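Local coordinates for protein putative ManD family dehydratase (Pantoea ananatis, PDB 3T6C) that dehydrates D-gluconate to 2-dehydro-3-deoxy-D-gluconate with low activity, using one magnesium ion per subunit, as an enolase-superfamily enzyme, at residues I145-H150 and Q374-M379; E169-I174 and P391-G396. All blocks are in the same frame, centred on the assembly; numbering follows the deposited sequence. Where two conformers were deposited one is given.

Contact 1 (I145-H150 and Q374-M379); sequences IALYVH and QEYTPM. With GCO (D-gluconic acid), chain D.
Ala146 and Gln374 start a parallel strand pairing: Gln374 N donates to Ala146 O at 2.9 Å. Leu147, bridged to Gln374, sends its CD1 over one face of the Tyr376 ring, while its CD2 stands 4.0 Å from Tyr376 CB. The Gln374 amide turns away on this same face, where its NE2 is held by Asp365 of helix 355-367. Tyr148 N donates to Gln374 O, and Tyr148 O accepts from Tyr376 N at 2.9 Å. The Tyr148 side chain, with CG between the backbone N and carbonyl carbon (chi1 77°), lays the ring over Glu375, whose CA makes a CH-pi contact 3.7 Å from the centroid. Ring and carboxylate planes are nearly parallel (18° apart); Tyr148 OH lies 3.2 Å from Glu375 CD, at poor angles to both oxygens, and packs over the carboxylate without hydrogen-bonding it. The pairing joins the first and last strands of the (β/α)7β barrel of the enolase superfamily, with Tyr148 and Glu375 facing its interior. Val149 brings CG1 to the edge of the Tyr376 ring, 4.3 Å from CD2. His150 NE2 donates to the anti lone pair of Glu375 OE2 at 2.9 Å, with that oxygen in the imidazole plane, while Thr377 CG2 covers one ring face. Arg319 and Ser349 N hold Glu375 OE1, and OE2 lies 2.5 Å from O1A of the bound D-gluconic acid.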
loop_
_atom_site.group_PDB
_atom_site.type_symbol
_atom_site.label_atom_id
_atom_site.label_comp_id
_atom_site.label_asym_id
_atom_site.label_seq_id
_atom_site.Cartn_x
_atom_site.Cartn_y
_atom_site.Cartn_z
ATOM N N ILE A 145 34.588 -21.761 8.945
ATOM C CA ILE A 145 33.859 -20.491 8.844
ATOM C C ILE A 145 34.605 -19.549 7.899
ATOM O O ILE A 145 35.748 -19.135 8.161
ATOM C CB ILE A 145 33.764 -19.829 10.244
ATOM C CG1 ILE A 145 32.855 -20.666 11.162
ATOM C CG2 ILE A 145 33.316 -18.338 10.151
ATOM C CD1 ILE A 145 31.489 -21.041 10.595
ATOM N N ALA A 146 33.974 -19.218 6.787
ATOM C CA ALA A 146 34.616 -18.320 5.806
ATOM C C ALA A 146 34.785 -16.905 6.338
ATOM O O ALA A 146 33.862 -16.320 6.961
ATOM C CB ALA A 146 33.836 -18.324 4.494
ATOM N N LEU A 147 35.983 -16.363 6.115
ATOM C CA LEU A 147 36.380 -15.067 6.679
ATOM C C LEU A 147 36.495 -13.991 5.607
ATOM O O LEU A 147 36.940 -14.265 4.488
ATOM C CB LEU A 147 37.732 -15.209 7.411
ATOM C CG LEU A 147 37.781 -16.332 8.452
ATOM C CD1 LEU A 147 39.233 -16.365 9.003
ATOM C CD2 LEU A 147 36.802 -16.045 9.568
ATOM N N TYR A 148 36.146 -12.733 5.938
ATOM C CA TYR A 148 36.691 -11.633 5.160
ATOM C C TYR A 148 37.601 -10.766 6.004
ATOM O O TYR A 148 37.439 -10.703 7.230
ATOM C CB TYR A 148 35.603 -10.761 4.515
ATOM C CG TYR A 148 34.852 -9.746 5.417
ATOM C CD1 TYR A 148 35.376 -8.447 5.632
ATOM C CD2 TYR A 148 33.624 -10.057 5.969
ATOM C CE1 TYR A 148 34.680 -7.512 6.417
ATOM C CE2 TYR A 148 32.878 -9.111 6.707
ATOM C CZ TYR A 148 33.423 -7.871 6.953
ATOM O OH TYR A 148 32.674 -6.994 7.704
ATOM N N VAL A 149 38.564 -10.139 5.342
ATOM C CA VAL A 149 39.572 -9.386 6.027
ATOM C C VAL A 149 39.619 -7.979 5.443
ATOM O O VAL A 149 39.067 -7.709 4.375
ATOM C CB VAL A 149 40.952 -10.043 5.903
ATOM C CG1 VAL A 149 41.021 -11.300 6.798
ATOM C CG2 VAL A 149 41.312 -10.332 4.433
ATOM N N HIS A 150 40.268 -7.085 6.169
ATOM C CA HIS A 150 40.380 -5.663 5.768
ATOM C C HIS A 150 41.660 -5.370 5.005
ATOM O O HIS A 150 42.765 -5.697 5.481
ATOM C CB HIS A 150 40.420 -4.790 7.028
ATOM C CG HIS A 150 39.164 -4.823 7.860
ATOM N ND1 HIS A 150 39.026 -4.046 8.997
ATOM C CD2 HIS A 150 38.009 -5.525 7.741
ATOM C CE1 HIS A 150 37.828 -4.244 9.519
ATOM N NE2 HIS A 150 37.202 -5.155 8.795
ATOM N N GLN A 374 32.057 -14.203 7.821
ATOM C CA GLN A 374 32.520 -13.710 9.139
ATOM C C GLN A 374 33.706 -12.758 9.007
ATOM O O GLN A 374 34.803 -13.165 8.648
ATOM C CB GLN A 374 32.927 -14.895 10.021
ATOM C CG GLN A 374 33.237 -14.494 11.499
ATOM C CD GLN A 374 32.144 -13.587 12.077
ATOM O OE1 GLN A 374 32.357 -12.359 12.204
ATOM N NE2 GLN A 374 30.970 -14.147 12.361
ATOM N N GLU A 375 33.475 -11.487 9.327
ATOM C CA GLU A 375 34.541 -10.506 9.459
ATOM C C GLU A 375 35.591 -11.003 10.424
ATOM O O GLU A 375 35.228 -11.584 11.460
ATOM C CB GLU A 375 33.925 -9.246 10.048
ATOM C CG GLU A 375 34.879 -8.054 10.038
ATOM C CD GLU A 375 34.195 -6.776 10.459
ATOM O OE1 GLU A 375 33.125 -6.806 11.063
ATOM O OE2 GLU A 375 34.745 -5.684 10.180
ATOM N N TYR A 376 36.865 -10.746 10.119
ATOM C CA TYR A 376 37.907 -11.193 11.014
ATOM C C TYR A 376 39.038 -10.188 11.045
ATOM O O TYR A 376 39.487 -9.723 9.993
ATOM C CB TYR A 376 38.432 -12.514 10.480
ATOM C CG TYR A 376 39.582 -13.045 11.295
ATOM C CD1 TYR A 376 39.348 -13.573 12.538
ATOM C CD2 TYR A 376 40.873 -13.015 10.788
ATOM C CE1 TYR A 376 40.382 -14.064 13.285
ATOM C CE2 TYR A 376 41.939 -13.515 11.545
ATOM C CZ TYR A 376 41.655 -14.018 12.770
ATOM O OH TYR A 376 42.678 -14.518 13.546
ATOM N N THR A 377 39.520 -9.863 12.247
ATOM C CA THR A 377 40.794 -9.134 12.323
ATOM C C THR A 377 41.708 -9.937 13.216
ATOM O O THR A 377 41.294 -10.522 14.230
ATOM C CB THR A 377 40.648 -7.681 12.852
ATOM O OG1 THR A 377 39.995 -7.727 14.100
ATOM C CG2 THR A 377 39.826 -6.815 11.940
ATOM N N PRO A 378 42.971 -10.030 12.825
ATOM C CA PRO A 378 43.841 -10.974 13.521
ATOM C C PRO A 378 43.960 -10.689 15.031
ATOM O O PRO A 378 43.866 -9.538 15.474
ATOM C CB PRO A 378 45.194 -10.832 12.804
ATOM C CG PRO A 378 45.021 -9.788 11.747
ATOM C CD PRO A 378 43.562 -9.443 11.613
ATOM N N MET A 379 44.084 -11.779 15.794
ATOM C CA MET A 379 44.161 -11.745 17.250
ATOM C C MET A 379 45.613 -11.953 17.561
ATOM O O MET A 379 46.173 -13.015 17.212
ATOM C CB MET A 379 43.337 -12.917 17.828
ATOM C CG MET A 379 41.942 -12.530 18.324
ATOM S SD MET A 379 40.747 -13.886 18.526
ATOM C CE MET A 379 40.552 -14.442 16.864
HETATM C C1 GCO D . 33.445 -2.653 10.808
HETATM C C2 GCO D . 33.072 -1.454 11.597
HETATM C C3 GCO D . 34.121 -0.994 12.591
HETATM C C4 GCO D . 33.548 0.046 13.532
HETATM C C5 GCO D . 34.130 -0.136 14.913
HETATM C C6 GCO D . 33.592 0.852 15.932
HETATM O O1A GCO D . 34.284 -3.502 11.231
HETATM O O1B GCO D . 32.785 -2.898 9.746
HETATM O O2 GCO D . 32.514 -0.496 10.737
HETATM O O3 GCO D . 35.171 -0.503 11.843
HETATM O O4 GCO D . 33.878 1.323 13.018
HETATM O O5 GCO D . 33.853 -1.419 15.336
HETATM O O6 GCO D . 34.096 0.676 17.242
HETATM O O HOH W 1 41.316 -7.989 8.715
#

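Contact 2 (E169-I174 and P391-G396); sequences EGYQYI and PEVDQG
Val393 meets Tyr171 through a single methyl, CG1, which lies 3.6 Å from the phenolic OH. The two side chains cross at about a right angle, and CG1 is brought there by its position anti to the backbone N (chi1 174°). Val149 packs on the same tyrosine, while Leu147 and Tyr376 pack on Val393, so this apolar patch extends into the barrel wall. The CB of Asp394 points away from the 169-174 segment; its carboxylate, like that of Glu392, forms a salt bridge with Arg209 of a neighbouring subunit. The chain then reverses: Gln395 and Gly396 both have positive phi, 49° and 85°, and their psi values complete a type I' turn joining strands 392-394 and 397-399 into a two-residue β-hairpin. That turn abuts the Schellman motif in which Gly170 ends helix 156-168. A bend at chi2 folds Gln395 back, so that OE1 comes 3.6 Å from Gly170 CA, where no side chain intervenes. Its NE2 passes Glu169 O at 3.6 Å, a contact of packing. The backbone oxygens Gln395 O and Gly170 O, two acceptors, approach to 3.5 Å; Arg206 of the neighbouring subunit donates to the former and weakly to the latter, which would ease any repulsion between them. Gly396 fits its CA against Tyr171, 3.8 Å from CD1, and makes a CA-H...O contact with Gly170 O. Water supplies its polar links across the contact: Gly396 N donates at 2.9 Å to one molecule, which in turn gives a weak bond to Glu169 O, while a second receives Gln172 N and appears to donate to Gly396 O.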
loop_
_atom_site.group_PDB
_atom_site.type_symbol
_atom_site.label_atom_id
_atom_site.label_comp_id
_atom_site.label_asym_id
_atom_site.label_seq_id
_atom_site.Cartn_x
_atom_site.Cartn_y
_atom_site.Cartn_z
ATOM N N GLU A 169 47.550 -15.199 0.760
ATOM C CA GLU A 169 47.416 -15.844 2.081
ATOM C C GLU A 169 46.216 -16.771 2.168
ATOM O O GLU A 169 46.029 -17.421 3.206
ATOM C CB GLU A 169 47.226 -14.786 3.185
ATOM C CG GLU A 169 48.461 -13.827 3.305
ATOM C CD GLU A 169 48.221 -12.444 3.963
ATOM O OE1 GLU A 169 47.253 -12.271 4.749
ATOM O OE2 GLU A 169 49.016 -11.500 3.626
ATOM N N GLY A 170 45.383 -16.787 1.131
ATOM C CA GLY A 170 44.260 -17.711 1.140
ATOM C C GLY A 170 42.876 -17.117 1.419
ATOM O O GLY A 170 41.887 -17.855 1.419
ATOM N N TYR A 171 42.776 -15.808 1.630
ATOM C CA TYR A 171 41.453 -15.172 1.847
ATOM C C TYR A 171 40.744 -15.008 0.535
ATOM O O TYR A 171 41.357 -14.653 -0.483
ATOM C CB TYR A 171 41.596 -13.816 2.537
ATOM C CG TYR A 171 42.098 -13.984 3.945
ATOM C CD1 TYR A 171 41.217 -14.405 4.942
ATOM C CD2 TYR A 171 43.437 -13.746 4.268
ATOM C CE1 TYR A 171 41.635 -14.558 6.239
ATOM C CE2 TYR A 171 43.883 -13.972 5.583
ATOM C CZ TYR A 171 42.977 -14.354 6.542
ATOM O OH TYR A 171 43.406 -14.518 7.844
ATOM N N GLN A 172 39.478 -15.415 0.553
ATOM C CA GLN A 172 38.619 -15.358 -0.637
ATOM C C GLN A 172 37.599 -14.206 -0.655
ATOM O O GLN A 172 36.854 -14.037 -1.647
ATOM C CB GLN A 172 37.944 -16.713 -0.797
ATOM C CG GLN A 172 38.996 -17.821 -0.874
ATOM C CD GLN A 172 38.381 -19.206 -1.092
ATOM O OE1 GLN A 172 37.780 -19.821 -0.156
ATOM N NE2 GLN A 172 38.572 -19.715 -2.265
ATOM N N TYR A 173 37.553 -13.450 0.443
ATOM C CA TYR A 173 36.615 -12.355 0.642
ATOM C C TYR A 173 37.397 -11.234 1.269
ATOM O O TYR A 173 38.025 -11.446 2.330
ATOM C CB TYR A 173 35.502 -12.783 1.602
ATOM C CG TYR A 173 34.691 -13.983 1.133
ATOM C CD1 TYR A 173 35.184 -15.276 1.297
ATOM C CD2 TYR A 173 33.411 -13.808 0.586
ATOM C CE1 TYR A 173 34.442 -16.343 0.909
ATOM C CE2 TYR A 173 32.658 -14.918 0.201
ATOM C CZ TYR A 173 33.197 -16.153 0.359
ATOM O OH TYR A 173 32.462 -17.263 -0.020
ATOM N N ILE A 174 37.409 -10.079 0.608
ATOM C CA ILE A 174 38.286 -8.976 1.016
ATOM C C ILE A 174 37.536 -7.657 0.998
ATOM O O ILE A 174 36.958 -7.287 -0.057
ATOM C CB ILE A 174 39.496 -8.908 0.077
ATOM C CG1 ILE A 174 40.266 -10.247 0.186
ATOM C CG2 ILE A 174 40.430 -7.764 0.522
ATOM C CD1 ILE A 174 41.258 -10.417 -0.911
ATOM N N PRO A 391 39.904 -19.311 18.220
ATOM C CA PRO A 391 39.868 -20.099 16.974
ATOM C C PRO A 391 41.196 -20.103 16.196
ATOM O O PRO A 391 41.982 -19.164 16.308
ATOM C CB PRO A 391 38.771 -19.407 16.160
ATOM C CG PRO A 391 37.820 -18.890 17.191
ATOM C CD PRO A 391 38.660 -18.525 18.407
ATOM N N GLU A 392 41.438 -21.174 15.440
ATOM C CA GLU A 392 42.591 -21.256 14.563
ATOM C C GLU A 392 42.157 -20.687 13.217
ATOM O O GLU A 392 41.025 -20.957 12.792
ATOM C CB GLU A 392 42.947 -22.734 14.352
ATOM C CG GLU A 392 44.087 -22.994 13.385
ATOM C CD GLU A 392 44.271 -24.491 13.056
ATOM O OE1 GLU A 392 43.524 -25.338 13.602
ATOM O OE2 GLU A 392 45.158 -24.800 12.220
ATOM N N VAL A 393 43.029 -19.970 12.517
ATOM C CA VAL A 393 42.702 -19.477 11.156
ATOM C C VAL A 393 43.730 -20.081 10.190
ATOM O O VAL A 393 44.939 -20.077 10.480
ATOM C CB VAL A 393 42.733 -17.958 11.137
ATOM C CG1 VAL A 393 42.553 -17.425 9.723
ATOM C CG2 VAL A 393 41.598 -17.421 12.110
ATOM N N ASP A 394 43.249 -20.672 9.111
ATOM C CA ASP A 394 44.115 -21.310 8.122
ATOM C C ASP A 394 43.454 -21.083 6.771
ATOM O O ASP A 394 42.318 -21.521 6.581
ATOM C CB ASP A 394 44.077 -22.807 8.484
ATOM C CG ASP A 394 44.956 -23.734 7.589
ATOM O OD1 ASP A 394 45.893 -23.276 6.933
ATOM O OD2 ASP A 394 44.700 -24.970 7.610
ATOM N N GLN A 395 44.176 -20.501 5.825
ATOM C CA GLN A 395 43.731 -20.432 4.430
ATOM C C GLN A 395 42.301 -19.932 4.283
ATOM O O GLN A 395 41.495 -20.538 3.558
ATOM C CB GLN A 395 43.929 -21.763 3.705
ATOM C CG GLN A 395 45.404 -22.175 3.633
ATOM C CD GLN A 395 46.198 -21.242 2.742
ATOM O OE1 GLN A 395 45.772 -20.916 1.620
ATOM N NE2 GLN A 395 47.360 -20.797 3.233
ATOM N N GLY A 396 42.010 -18.828 4.956
ATOM C CA GLY A 396 40.750 -18.128 4.725
ATOM C C GLY A 396 39.545 -18.632 5.504
ATOM O O GLY A 396 38.437 -18.116 5.313
HETATM O O HOH W 2 44.352 -17.472 6.093
HETATM O O HOH W 3 38.293 -16.119 3.045
#

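In the fold
After the N-terminal three-stranded sheet and its helices, strand 145-151 opens the barrel, and helix 156-168 leads into the 169-174 segment and strand 173-176. Past the intervening barrel strands and helices, residues 374-379 return to 145-150, and contact 1 closes a long loop joining the first barrel strand to the last. Contact 2 closes another once 391-396 reaches 169-174; because the four segments alternate, the two loops cross. Contact 1 ends at the substrate pocket, whereas contact 2 joins the hairpin turn to the loop between helix 156-168 and strand 173-176. Strand 145-151 is shared ground, pairing with 374-375, 173-176 and, antiparallel, 397-399 just after contact 2; a probable Leu147 N to Gly396 O bond links the contacts.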